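Local structure of 4-aminobutyrate transaminase (Acinetobacter baumannii, 6WOP) at residues A[24-29]-A[42-47]; A[249-252]-A[256-259]. The protein catalyses the pyridoxal 5'-phosphate-dependent transfer of the amino group of 4-aminobutyrate to 2-oxoglutarate, as a class-III aminotransferase. All blocks are in the same frame, centred on the assembly; numbering follows the deposited sequence.

Overall arrangement
Contact 1 (24-29 with 42-47) and contact 2 (249-252 with 256-259) follow one another along the chain. Their centres lie 32 Å apart, and their nearest atoms are about 14 Å from each other, so they do not touch. Contact 1 belongs to the mixed sheet that starts with strands 28-32, 35-38 and 43-46. Contact 2 lies in the connection between strands 236-240 and 264-267, which are neighbours in the other large sheet. Its Thr249 and His257 also touch Leu353 of strand 347-353, the far outermost strand of the sheet of contact 1. Contact 1 thus seats the loop leading into strand 28-32 beside the interface with a second subunit, while contact 2 shapes a connection of the other sheet.

Contact 1 (A[24-29]-A[42-47]); sequences CQWYAE and NQFIDF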
loop_
_atom_site.group_PDB
_atom_site.type_symbol
_atom_site.label_atom_id
_atom_site.label_comp_id
_atom_site.label_asym_id
_atom_site.label_seq_id
_atom_site.Cartn_x
_atom_site.Cartn_y
_atom_site.Cartn_z
ATOM N N CYS A 24 4.913 -13.967 -33.721
ATOM C CA CYS A 24 4.977 -14.592 -35.045
ATOM C C CYS A 24 3.561 -14.815 -35.581
ATOM O O CYS A 24 2.658 -15.213 -34.846
ATOM C CB CYS A 24 5.713 -15.938 -34.988
ATOM S SG CYS A 24 7.483 -15.828 -34.952
ATOM N N GLN A 25 3.400 -14.611 -36.895
ATOM C CA GLN A 25 2.096 -14.824 -37.529
ATOM C C GLN A 25 1.887 -16.296 -37.893
ATOM O O GLN A 25 0.748 -16.730 -38.182
ATOM C CB GLN A 25 1.999 -13.947 -38.787
ATOM C CG GLN A 25 2.084 -12.478 -38.470
ATOM C CD GLN A 25 1.127 -12.149 -37.324
ATOM O OE1 GLN A 25 1.557 -11.844 -36.200
ATOM N NE2 GLN A 25 -0.172 -12.286 -37.582
ATOM N N TRP A 26 2.967 -17.062 -37.883
ATOM C CA TRP A 26 2.949 -18.461 -38.229
ATOM C C TRP A 26 3.008 -19.276 -36.944
ATOM O O TRP A 26 3.285 -18.740 -35.866
ATOM C CB TRP A 26 4.129 -18.759 -39.145
ATOM C CG TRP A 26 5.440 -18.334 -38.609
ATOM C CD1 TRP A 26 6.067 -17.120 -38.788
ATOM C CD2 TRP A 26 6.330 -19.135 -37.820
ATOM N NE1 TRP A 26 7.310 -17.138 -38.186
ATOM C CE2 TRP A 26 7.485 -18.354 -37.563
ATOM C CE3 TRP A 26 6.279 -20.451 -37.343
ATOM C CZ2 TRP A 26 8.563 -18.840 -36.823
ATOM C CZ3 TRP A 26 7.356 -20.935 -36.588
ATOM C CH2 TRP A 26 8.487 -20.128 -36.342
ATOM N N TYR A 27 2.678 -20.563 -37.048
ATOM C CA TYR A 27 2.499 -21.409 -35.860
ATOM C C TYR A 27 3.545 -22.523 -35.867
ATOM O O TYR A 27 3.866 -23.055 -36.932
ATOM C CB TYR A 27 1.086 -22.037 -35.828
ATOM C CG TYR A 27 0.039 -21.030 -35.523
ATOM C CD1 TYR A 27 -0.338 -20.041 -36.461
ATOM C CD2 TYR A 27 -0.556 -21.028 -34.282
ATOM C CE1 TYR A 27 -1.298 -19.063 -36.128
ATOM C CE2 TYR A 27 -1.533 -20.040 -33.941
ATOM C CZ TYR A 27 -1.896 -19.086 -34.871
ATOM O OH TYR A 27 -2.839 -18.141 -34.471
ATOM N N ALA A 28 4.049 -22.902 -34.697
ATOM C CA ALA A 28 5.092 -23.904 -34.654
ATOM C C ALA A 28 4.493 -25.298 -34.830
ATOM O O ALA A 28 3.466 -25.653 -34.228
ATOM C CB ALA A 28 5.857 -23.839 -33.339
ATOM N N GLU A 29 5.159 -26.090 -35.648
ATOM C CA GLU A 29 4.792 -27.488 -35.827
ATOM C C GLU A 29 5.809 -28.444 -35.216
ATOM O O GLU A 29 5.433 -29.499 -34.696
ATOM C CB GLU A 29 4.630 -27.779 -37.329
ATOM C CG GLU A 29 4.457 -29.230 -37.646
ATOM C CD GLU A 29 3.098 -29.742 -37.280
ATOM O OE1 GLU A 29 2.133 -28.969 -37.425
ATOM O OE2 GLU A 29 3.003 -30.921 -36.864
ATOM N N ASN A 42 7.996 -24.614 -43.664
ATOM C CA ASN A 42 9.073 -23.631 -43.743
ATOM C C ASN A 42 9.987 -23.779 -42.536
ATOM O O ASN A 42 9.536 -23.984 -41.415
ATOM C CB ASN A 42 8.524 -22.205 -43.770
ATOM C CG ASN A 42 7.596 -21.959 -44.949
ATOM O OD1 ASN A 42 7.989 -22.134 -46.095
ATOM N ND2 ASN A 42 6.357 -21.581 -44.661
ATOM N N GLN A 43 11.274 -23.636 -42.768
ATOM C CA GLN A 43 12.281 -23.812 -41.731
ATOM C C GLN A 43 12.767 -22.443 -41.258
ATOM O O GLN A 43 13.007 -21.546 -42.083
ATOM C CB GLN A 43 13.451 -24.603 -42.333
ATOM C CG GLN A 43 14.013 -25.651 -41.442
ATOM C CD GLN A 43 15.033 -26.544 -42.154
ATOM O OE1 GLN A 43 14.687 -27.504 -42.859
ATOM N NE2 GLN A 43 16.295 -26.173 -42.016
ATOM N N PHE A 44 12.927 -22.290 -39.936
ATOM C CA PHE A 44 13.433 -21.064 -39.321
ATOM C C PHE A 44 14.655 -21.375 -38.474
ATOM O O PHE A 44 14.709 -22.411 -37.800
ATOM C CB PHE A 44 12.394 -20.401 -38.439
ATOM C CG PHE A 44 11.263 -19.834 -39.198
ATOM C CD1 PHE A 44 10.161 -20.615 -39.469
ATOM C CD2 PHE A 44 11.307 -18.510 -39.687
ATOM C CE1 PHE A 44 9.113 -20.116 -40.192
ATOM C CE2 PHE A 44 10.246 -18.003 -40.407
ATOM C CZ PHE A 44 9.147 -18.802 -40.666
ATOM N N ILE A 45 15.662 -20.522 -38.550
ATOM C CA ILE A 45 16.814 -20.679 -37.669
ATOM C C ILE A 45 16.434 -19.936 -36.407
ATOM O O ILE A 45 15.997 -18.788 -36.476
ATOM C CB ILE A 45 18.099 -20.110 -38.298
ATOM C CG1 ILE A 45 18.498 -20.912 -39.538
ATOM C CG2 ILE A 45 19.227 -19.937 -37.231
ATOM C CD1 ILE A 45 19.591 -20.250 -40.443
ATOM N N ASP A 46 16.612 -20.561 -35.274
ATOM C CA ASP A 46 16.116 -19.991 -34.021
ATOM C C ASP A 46 17.215 -19.161 -33.350
ATOM O O ASP A 46 18.106 -19.712 -32.694
ATOM C CB ASP A 46 15.644 -21.147 -33.131
ATOM C CG ASP A 46 15.125 -20.670 -31.792
ATOM O OD1 ASP A 46 14.840 -19.448 -31.668
ATOM O OD2 ASP A 46 15.024 -21.532 -30.851
ATOM N N PHE A 47 17.129 -17.834 -33.444
ATOM C CA PHE A 47 17.942 -16.982 -32.579
ATOM C C PHE A 47 17.151 -16.435 -31.382
ATOM O O PHE A 47 17.546 -15.408 -30.805
ATOM C CB PHE A 47 18.507 -15.793 -33.345
ATOM C CG PHE A 47 19.782 -16.099 -34.173
ATOM C CD1 PHE A 47 20.195 -17.406 -34.406
ATOM C CD2 PHE A 47 20.532 -15.058 -34.709
ATOM C CE1 PHE A 47 21.349 -17.700 -35.183
ATOM C CE2 PHE A 47 21.701 -15.348 -35.453
ATOM C CZ PHE A 47 22.095 -16.666 -35.704
#
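Trp26 and Phe44 carry this contact through their rings alone. The six-membered ring of Trp26 and the phenyl ring form an offset (parallel-displaced) stack. Their planes are 1° apart and their centroids 4.0 Å apart. Phe44 CE1 lies over the centre of the indole, while Trp26 CZ2 lies over the centre of the phenyl ring. The phenyl tip reaches the five-membered ring too, with Phe44 CZ 3.5 Å from Trp26 NE1. The side chains come from opposite directions and slide past each other. In Trp26, CG sits between the backbone N and the carbonyl carbon (chi1 54°), which turns the indole toward strand 43-46.

Other groups pack on the pair. Cys24 CB lies over the opposite face of the indole, 3.7 Å above its plane and offset toward the rim. Met375 of helix 364-376 touches both rings, and Thr82 of the second subunit packs on Trp26.

No hydrogen bond joins the two segments. The Trp26 N-H is satisfied by a partner outside them. Strand 35-38 lies between strands 28-32 and 43-46 in the sheet, and the nearest CA atoms of the segments, those of Trp26 and Asn42, are 9.7 Å apart. Dispersion between the buried rings is thus probably what joins the segments directly; backbone hydrogen bonds from Cys24 and Ala28 also tie the loop to the second subunit.

Contact 2 (A[249-252]-A[256-259]); sequences TGKL and NHYE
His257 NE2 meets two oxygens of Thr249. It shares a hydrogen bond with the hydroxyl: His257 NE2 is 3.0 Å from Thr249 OG1, and either side could be the donor. The carbonyl is as near, with Thr249 O also 3.0 Å from His257 NE2. OG1 approaches at the edge of the imidazole, close to the ring plane. It is placed there by a chi1 of 66°, which sets the hydroxyl between the backbone N and the carbonyl carbon of Thr249.

Lys251 covers one face of the same ring. Lys251 CD stands 3.9 Å from the centroid of the His257 ring and 6° off the ring normal, a CH-pi contact. The chain runs extended as far as CE and bends only at its last torsion. The ammonium is set off from the ring, with Lys251 NZ 5.3 Å from His257 ND1. The methylenes therefore do the packing.

Asn256 packs along the same lysine stem, roughly at right angles to the side that covers the ring. Asn256 CB lies 3.8 Å from Lys251 CB, and Asn256 O 3.6 Å from Lys251 CD. The amide oxygen OD1 accepts a hydrogen bond from the backbone N of Phe253, within the turn that joins the segments. Leu252 CB is a looser neighbour of that oxygen.

Gly250 has a positive phi of 96°, which turns the chain from Thr249 into Lys251. Leu353 of strand 347-353 touches both Thr249 and His257.

This is a compact loop with a 3-10 turn at its second arm, folded back on itself between strands 236-240 and 264-267. One imidazole ties its two arms together, fixed at NE2 by the threonine hydroxyl and over one face by aliphatic carbons. The nearby lysine ammonium would probably disfavour a positive charge on His257.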
loop_
_atom_site.group_PDB
_atom_site.type_symbol
_atom_site.label_atom_id
_atom_site.label_comp_id
_atom_site.label_asym_id
_atom_site.label_seq_id
_atom_site.Cartn_x
_atom_site.Cartn_y
_atom_site.Cartn_z
ATOM N N THR A 249 26.217 -16.528 -20.476
ATOM C CA THR A 249 27.238 -15.483 -20.487
ATOM C C THR A 249 28.626 -16.072 -20.532
ATOM O O THR A 249 29.597 -15.339 -20.373
ATOM C CB THR A 249 27.124 -14.583 -19.256
ATOM O OG1 THR A 249 27.442 -15.350 -18.075
ATOM C CG2 THR A 249 25.722 -13.993 -19.189
ATOM N N GLY A 250 28.754 -17.389 -20.707
ATOM C CA GLY A 250 30.091 -17.952 -20.901
ATOM C C GLY A 250 30.684 -18.477 -19.607
ATOM O O GLY A 250 31.806 -19.018 -19.613
ATOM N N LYS A 251 29.938 -18.360 -18.513
ATOM C CA LYS A 251 30.158 -19.082 -17.261
ATOM C C LYS A 251 28.774 -19.510 -16.819
ATOM O O LYS A 251 27.785 -19.054 -17.389
ATOM C CB LYS A 251 30.864 -18.227 -16.183
ATOM C CG LYS A 251 32.312 -17.781 -16.607
ATOM C CD LYS A 251 32.962 -16.972 -15.459
ATOM C CE LYS A 251 34.375 -16.546 -15.757
ATOM N NZ LYS A 251 35.208 -17.761 -15.988
ATOM N N LEU A 252 28.672 -20.391 -15.816
ATOM C CA LEU A 252 27.347 -20.958 -15.554
ATOM C C LEU A 252 26.366 -19.862 -15.156
ATOM O O LEU A 252 25.264 -19.742 -15.723
ATOM C CB LEU A 252 27.443 -22.021 -14.485
ATOM C CG LEU A 252 26.160 -22.824 -14.228
ATOM C CD1 LEU A 252 25.747 -23.586 -15.504
ATOM C CD2 LEU A 252 26.370 -23.762 -13.047
ATOM N N ASN A 256 29.245 -15.386 -11.885
ATOM C CA ASN A 256 30.566 -16.015 -11.826
ATOM C C ASN A 256 31.655 -15.169 -12.429
ATOM O O ASN A 256 32.829 -15.468 -12.205
ATOM C CB ASN A 256 30.587 -17.368 -12.540
ATOM C CG ASN A 256 29.931 -18.457 -11.707
ATOM O OD1 ASN A 256 29.074 -19.205 -12.179
ATOM N ND2 ASN A 256 30.418 -18.616 -10.479
ATOM N N HIS A 257 31.311 -14.151 -13.205
ATOM C CA HIS A 257 32.326 -13.236 -13.736
ATOM C C HIS A 257 32.808 -12.215 -12.715
ATOM O O HIS A 257 33.700 -11.424 -13.043
ATOM C CB HIS A 257 31.789 -12.465 -14.940
ATOM C CG HIS A 257 31.344 -13.345 -16.083
ATOM N ND1 HIS A 257 32.123 -13.564 -17.204
ATOM C CD2 HIS A 257 30.189 -14.023 -16.280
ATOM C CE1 HIS A 257 31.468 -14.372 -18.033
ATOM N NE2 HIS A 257 30.275 -14.636 -17.507
ATOM N N TYR A 258 32.238 -12.194 -11.512
ATOM C CA TYR A 258 32.458 -11.101 -10.576
ATOM C C TYR A 258 32.981 -11.640 -9.255
ATOM O O TYR A 258 32.656 -12.759 -8.852
ATOM C CB TYR A 258 31.163 -10.314 -10.358
ATOM C CG TYR A 258 30.625 -9.696 -11.645
ATOM C CD1 TYR A 258 31.009 -8.391 -12.055
ATOM C CD2 TYR A 258 29.732 -10.374 -12.434
ATOM C CE1 TYR A 258 30.509 -7.844 -13.220
ATOM C CE2 TYR A 258 29.227 -9.820 -13.579
ATOM C CZ TYR A 258 29.636 -8.588 -13.989
ATOM O OH TYR A 258 29.154 -8.065 -15.145
ATOM N N GLU A 259 33.806 -10.817 -8.604
ATOM C CA GLU A 259 34.309 -11.080 -7.258
ATOM C C GLU A 259 33.186 -10.961 -6.241
ATOM O O GLU A 259 33.163 -11.677 -5.231
ATOM C CB GLU A 259 35.412 -10.069 -6.905
ATOM C CG GLU A 259 36.760 -10.381 -7.516
ATOM C CD GLU A 259 37.855 -9.573 -6.816
ATOM O OE1 GLU A 259 37.576 -8.931 -5.761
ATOM O OE2 GLU A 259 39.000 -9.604 -7.339
#